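Local coordinates for uncharacterized protein RPA4178 (Rhodopseudomonas palustris, PDB 3LAG) that is of unknown function but has a cupin domain and binds metal ions, here nickel, at residues E21-H35 against V75-F89. Residues are numbered along the deposited sequence; the frame is centred on the assembly and turned at random.
Sequences EWRLPPGSATGHHTH and VQHDVRNESTAEIVF. With NI (nickel (II) ion), chain F.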
# COMPACT_ATOMS: atom_id res chain seq x y z
N GLU B 21 3.81 1.27 -8.44
CA GLU B 21 2.43 1.45 -8.84
C GLU B 21 2.23 0.87 -10.23
O GLU B 21 2.91 1.25 -11.18
CB GLU B 21 2.08 2.94 -8.85
CG GLU B 21 0.67 3.23 -9.30
CD GLU B 21 0.39 4.72 -9.33
OE1 GLU B 21 1.35 5.50 -9.13
OE2 GLU B 21 -0.77 5.11 -9.53
N TRP B 22 1.28 -0.07 -10.34
CA TRP B 22 0.92 -0.68 -11.61
C TRP B 22 -0.42 -0.16 -12.09
O TRP B 22 -1.39 -0.14 -11.33
CB TRP B 22 0.87 -2.21 -11.49
CG TRP B 22 2.24 -2.81 -11.38
CD1 TRP B 22 2.91 -3.14 -10.23
CD2 TRP B 22 3.12 -3.13 -12.46
NE1 TRP B 22 4.15 -3.64 -10.53
CE2 TRP B 22 4.30 -3.66 -11.89
CE3 TRP B 22 3.02 -3.03 -13.85
CZ2 TRP B 22 5.38 -4.07 -12.67
CZ3 TRP B 22 4.10 -3.45 -14.62
CH2 TRP B 22 5.26 -3.96 -14.03
N ARG B 23 -0.46 0.27 -13.34
CA ARG B 23 -1.71 0.69 -13.98
C ARG B 23 -1.88 -0.10 -15.25
O ARG B 23 -1.04 -0.05 -16.15
CB ARG B 23 -1.67 2.19 -14.28
CG ARG B 23 -1.78 3.04 -13.04
CD ARG B 23 -1.76 4.53 -13.35
NE ARG B 23 -2.08 5.30 -12.16
CZ ARG B 23 -3.30 5.68 -11.81
NH1 ARG B 23 -4.35 5.37 -12.57
NH2 ARG B 23 -3.48 6.38 -10.71
N LEU B 24 -2.98 -0.84 -15.33
CA LEU B 24 -3.27 -1.66 -16.49
C LEU B 24 -4.52 -1.16 -17.19
O LEU B 24 -5.64 -1.36 -16.71
CB LEU B 24 -3.45 -3.13 -16.11
CG LEU B 24 -2.17 -3.96 -16.06
CD1 LEU B 24 -1.31 -3.58 -14.88
CD2 LEU B 24 -2.54 -5.43 -16.01
N PRO B 25 -4.33 -0.49 -18.34
CA PRO B 25 -5.49 -0.11 -19.16
C PRO B 25 -6.25 -1.35 -19.65
O PRO B 25 -5.70 -2.44 -19.68
CB PRO B 25 -4.84 0.59 -20.35
CG PRO B 25 -3.52 1.07 -19.85
CD PRO B 25 -3.07 0.01 -18.90
N PRO B 26 -7.51 -1.18 -20.05
CA PRO B 26 -8.20 -2.30 -20.70
C PRO B 26 -7.39 -2.82 -21.88
O PRO B 26 -6.85 -2.03 -22.65
CB PRO B 26 -9.52 -1.67 -21.18
CG PRO B 26 -9.74 -0.54 -20.18
CD PRO B 26 -8.37 -0.00 -19.88
N GLY B 27 -7.27 -4.14 -21.99
CA GLY B 27 -6.53 -4.75 -23.09
C GLY B 27 -5.02 -4.74 -22.92
O GLY B 27 -4.28 -4.90 -23.89
N SER B 28 -4.55 -4.55 -21.69
CA SER B 28 -3.12 -4.53 -21.43
C SER B 28 -2.63 -5.81 -20.74
O SER B 28 -3.43 -6.63 -20.27
CB SER B 28 -2.74 -3.31 -20.57
OG SER B 28 -3.23 -3.42 -19.25
N ALA B 29 -1.31 -5.95 -20.70
CA ALA B 29 -0.65 -7.06 -20.01
C ALA B 29 0.74 -6.65 -19.54
O ALA B 29 1.42 -5.87 -20.20
CB ALA B 29 -0.56 -8.28 -20.92
N THR B 30 1.17 -7.18 -18.40
CA THR B 30 2.53 -6.94 -17.91
C THR B 30 3.56 -7.71 -18.72
O THR B 30 4.73 -7.33 -18.76
CB THR B 30 2.69 -7.41 -16.46
OG1 THR B 30 2.33 -8.79 -16.36
CG2 THR B 30 1.77 -6.62 -15.53
N GLY B 31 3.10 -8.78 -19.36
CA GLY B 31 3.99 -9.82 -19.84
C GLY B 31 4.35 -10.77 -18.71
O GLY B 31 4.32 -10.41 -17.53
N HIS B 32 4.66 -12.01 -19.08
CA HIS B 32 5.07 -13.02 -18.11
C HIS B 32 6.34 -12.59 -17.39
O HIS B 32 7.29 -12.12 -18.01
CB HIS B 32 5.29 -14.36 -18.81
CG HIS B 32 5.42 -15.50 -17.86
ND1 HIS B 32 6.61 -15.82 -17.23
CD2 HIS B 32 4.51 -16.40 -17.42
CE1 HIS B 32 6.42 -16.87 -16.45
NE2 HIS B 32 5.16 -17.24 -16.54
N HIS B 33 6.35 -12.76 -16.07
CA HIS B 33 7.51 -12.40 -15.28
C HIS B 33 7.54 -13.32 -14.08
O HIS B 33 6.55 -13.96 -13.76
CB HIS B 33 7.43 -10.93 -14.86
CG HIS B 33 6.19 -10.58 -14.11
ND1 HIS B 33 5.01 -10.24 -14.74
CD2 HIS B 33 5.93 -10.54 -12.78
CE1 HIS B 33 4.08 -9.99 -13.83
NE2 HIS B 33 4.61 -10.17 -12.64
N THR B 34 8.70 -13.38 -13.44
CA THR B 34 8.82 -14.12 -12.20
C THR B 34 9.12 -13.15 -11.07
O THR B 34 9.67 -12.07 -11.27
CB THR B 34 9.92 -15.19 -12.28
OG1 THR B 34 11.21 -14.55 -12.31
CG2 THR B 34 9.74 -16.04 -13.53
N HIS B 35 8.75 -13.57 -9.87
CA HIS B 35 8.94 -12.79 -8.67
C HIS B 35 10.08 -13.35 -7.86
O HIS B 35 10.04 -14.49 -7.42
CB HIS B 35 7.64 -12.77 -7.88
CG HIS B 35 6.66 -11.81 -8.43
ND1 HIS B 35 6.69 -10.47 -8.10
CD2 HIS B 35 5.66 -11.95 -9.32
CE1 HIS B 35 5.73 -9.83 -8.74
NE2 HIS B 35 5.09 -10.71 -9.50
N VAL B 75 6.37 -16.84 -7.45
CA VAL B 75 5.23 -16.62 -8.32
C VAL B 75 5.72 -16.32 -9.73
O VAL B 75 6.64 -15.52 -9.92
CB VAL B 75 4.34 -15.46 -7.82
CG1 VAL B 75 3.33 -15.02 -8.88
CG2 VAL B 75 3.63 -15.86 -6.53
N GLN B 76 5.11 -16.99 -10.71
CA GLN B 76 5.41 -16.80 -12.13
C GLN B 76 4.09 -16.60 -12.84
O GLN B 76 3.22 -17.47 -12.79
CB GLN B 76 6.09 -18.04 -12.74
CG GLN B 76 7.37 -18.48 -12.07
CD GLN B 76 8.04 -19.62 -12.82
OE1 GLN B 76 9.22 -19.54 -13.18
NE2 GLN B 76 7.29 -20.69 -13.08
N HIS B 77 3.92 -15.46 -13.51
CA HIS B 77 2.63 -15.19 -14.12
C HIS B 77 2.70 -14.06 -15.15
O HIS B 77 3.65 -13.27 -15.14
CB HIS B 77 1.54 -14.91 -13.05
CG HIS B 77 1.81 -13.71 -12.19
ND1 HIS B 77 1.09 -13.46 -11.03
CD2 HIS B 77 2.70 -12.70 -12.30
CE1 HIS B 77 1.53 -12.35 -10.48
NE2 HIS B 77 2.49 -11.86 -11.23
N ASP B 78 1.69 -14.01 -16.00
CA ASP B 78 1.39 -12.79 -16.76
C ASP B 78 0.11 -12.24 -16.16
O ASP B 78 -0.79 -13.00 -15.84
CB ASP B 78 1.15 -13.14 -18.23
CG ASP B 78 0.91 -11.92 -19.11
OD1 ASP B 78 1.23 -10.78 -18.71
OD2 ASP B 78 0.42 -12.14 -20.24
N VAL B 79 0.03 -10.93 -15.98
CA VAL B 79 -1.18 -10.33 -15.46
C VAL B 79 -1.76 -9.41 -16.53
O VAL B 79 -1.04 -8.63 -17.15
CB VAL B 79 -0.89 -9.60 -14.15
CG1 VAL B 79 -2.01 -8.64 -13.81
CG2 VAL B 79 -0.65 -10.63 -13.05
N ARG B 80 -3.05 -9.55 -16.77
CA ARG B 80 -3.70 -8.85 -17.86
C ARG B 80 -5.00 -8.20 -17.42
O ARG B 80 -5.60 -8.60 -16.43
CB ARG B 80 -4.02 -9.82 -18.98
CG ARG B 80 -2.84 -10.68 -19.36
CD ARG B 80 -3.18 -11.63 -20.49
NE ARG B 80 -3.41 -10.95 -21.76
CZ ARG B 80 -2.48 -10.75 -22.69
NH1 ARG B 80 -2.79 -10.14 -23.82
NH2 ARG B 80 -1.23 -11.16 -22.49
N ASN B 81 -5.43 -7.21 -18.20
CA ASN B 81 -6.72 -6.60 -17.98
C ASN B 81 -7.66 -6.87 -19.14
O ASN B 81 -7.53 -6.26 -20.21
CB ASN B 81 -6.56 -5.10 -17.75
CG ASN B 81 -7.84 -4.44 -17.32
OD1 ASN B 81 -8.89 -5.10 -17.20
ND2 ASN B 81 -7.78 -3.14 -17.07
N GLU B 82 -8.58 -7.81 -18.93
CA GLU B 82 -9.59 -8.12 -19.93
C GLU B 82 -10.94 -7.49 -19.58
O GLU B 82 -11.96 -7.79 -20.20
CB GLU B 82 -9.74 -9.64 -20.10
CG GLU B 82 -8.43 -10.39 -20.33
CD GLU B 82 -7.73 -10.03 -21.63
OE1 GLU B 82 -8.37 -9.39 -22.49
OE2 GLU B 82 -6.55 -10.39 -21.79
N SER B 83 -10.92 -6.61 -18.58
CA SER B 83 -12.12 -5.90 -18.15
C SER B 83 -12.21 -4.56 -18.86
O SER B 83 -11.34 -4.20 -19.66
CB SER B 83 -12.10 -5.70 -16.63
OG SER B 83 -11.35 -4.55 -16.24
N THR B 84 -13.27 -3.82 -18.57
CA THR B 84 -13.48 -2.51 -19.19
C THR B 84 -12.92 -1.36 -18.36
O THR B 84 -12.93 -0.22 -18.81
CB THR B 84 -14.97 -2.24 -19.45
OG1 THR B 84 -15.63 -2.01 -18.20
CG2 THR B 84 -15.61 -3.42 -20.15
N ALA B 85 -12.43 -1.66 -17.16
CA ALA B 85 -11.97 -0.65 -16.20
C ALA B 85 -10.47 -0.74 -15.99
O ALA B 85 -9.90 -1.83 -15.93
CB ALA B 85 -12.69 -0.82 -14.88
N GLU B 86 -9.82 0.41 -15.86
CA GLU B 86 -8.41 0.44 -15.51
C GLU B 86 -8.20 -0.31 -14.20
O GLU B 86 -8.97 -0.16 -13.25
CB GLU B 86 -7.92 1.88 -15.36
CG GLU B 86 -6.41 2.00 -15.16
CD GLU B 86 -5.95 3.42 -14.85
OE1 GLU B 86 -6.80 4.26 -14.49
OE2 GLU B 86 -4.73 3.70 -14.96
N ILE B 87 -7.16 -1.14 -14.16
CA ILE B 87 -6.77 -1.84 -12.94
C ILE B 87 -5.58 -1.10 -12.33
O ILE B 87 -4.65 -0.73 -13.05
CB ILE B 87 -6.39 -3.30 -13.26
CG1 ILE B 87 -7.67 -4.11 -13.56
CG2 ILE B 87 -5.58 -3.92 -12.13
CD1 ILE B 87 -7.39 -5.52 -14.06
N VAL B 88 -5.61 -0.86 -11.02
CA VAL B 88 -4.54 -0.13 -10.35
C VAL B 88 -4.22 -0.79 -9.03
O VAL B 88 -5.10 -1.04 -8.21
CB VAL B 88 -4.92 1.33 -10.08
CG1 VAL B 88 -3.71 2.08 -9.54
CG2 VAL B 88 -5.45 1.99 -11.36
N PHE B 89 -2.95 -1.08 -8.81
CA PHE B 89 -2.51 -1.64 -7.55
C PHE B 89 -1.06 -1.26 -7.31
O PHE B 89 -0.31 -1.00 -8.25
CB PHE B 89 -2.67 -3.17 -7.50
CG PHE B 89 -1.93 -3.90 -8.58
CD1 PHE B 89 -0.67 -4.42 -8.35
CD2 PHE B 89 -2.52 -4.12 -9.81
CE1 PHE B 89 0.01 -5.12 -9.35
CE2 PHE B 89 -1.85 -4.81 -10.81
CZ PHE B 89 -0.58 -5.31 -10.57
NI NI F . 3.58 -10.07 -10.84
O HOH W 1 -4.93 -7.99 -22.29
O HOH W 2 4.43 -7.89 -10.68
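Strands 21-24 and 87-89 pair antiparallel at 174°, W22 opposite F89 and L24 opposite I87; strand 33-34 also pairs antiparallel with strand 76-80, H33 opposite H77, with a type II turn from P25 to S28 between. H33, H35 and H77 each give NE2 to one nickel ion at 2.1 Å; a water and two atoms from outside the two segments complete six-fold coordination. The H33 and H77 rings stand 72° apart. H33 CG sits between its backbone N and carbonyl carbon (chi1 56°), a setting from which ND1 donates in the ring plane to G31 O at 2.9 Å, fixing the ring's rotation. Near the metal, W22 CB makes a CH-pi contact over the F89 ring face, 3.7 Å from its centroid. R23 bridges two carboxylates, NH1 in a salt bridge to E86 OE2 (2.9 Å) from above the carboxylate plane, NE in one to E21 OE2. N81 ties the loops together: ND2 donates to L24 O at 2.8 Å and to A85 O, and OD1 accepts from S83 OG and, closing an Asx turn, from S83 N. I87 N grips L24 O from the opposite face of its plane. A leucine here would probably leave L24 O with I87 N alone and the 81-85 turn less firmly fixed. H33 on the strand, H35 just beyond its end and H77 on the antiparallel partner form this cupin metal site, consistent with a metal-dependent role.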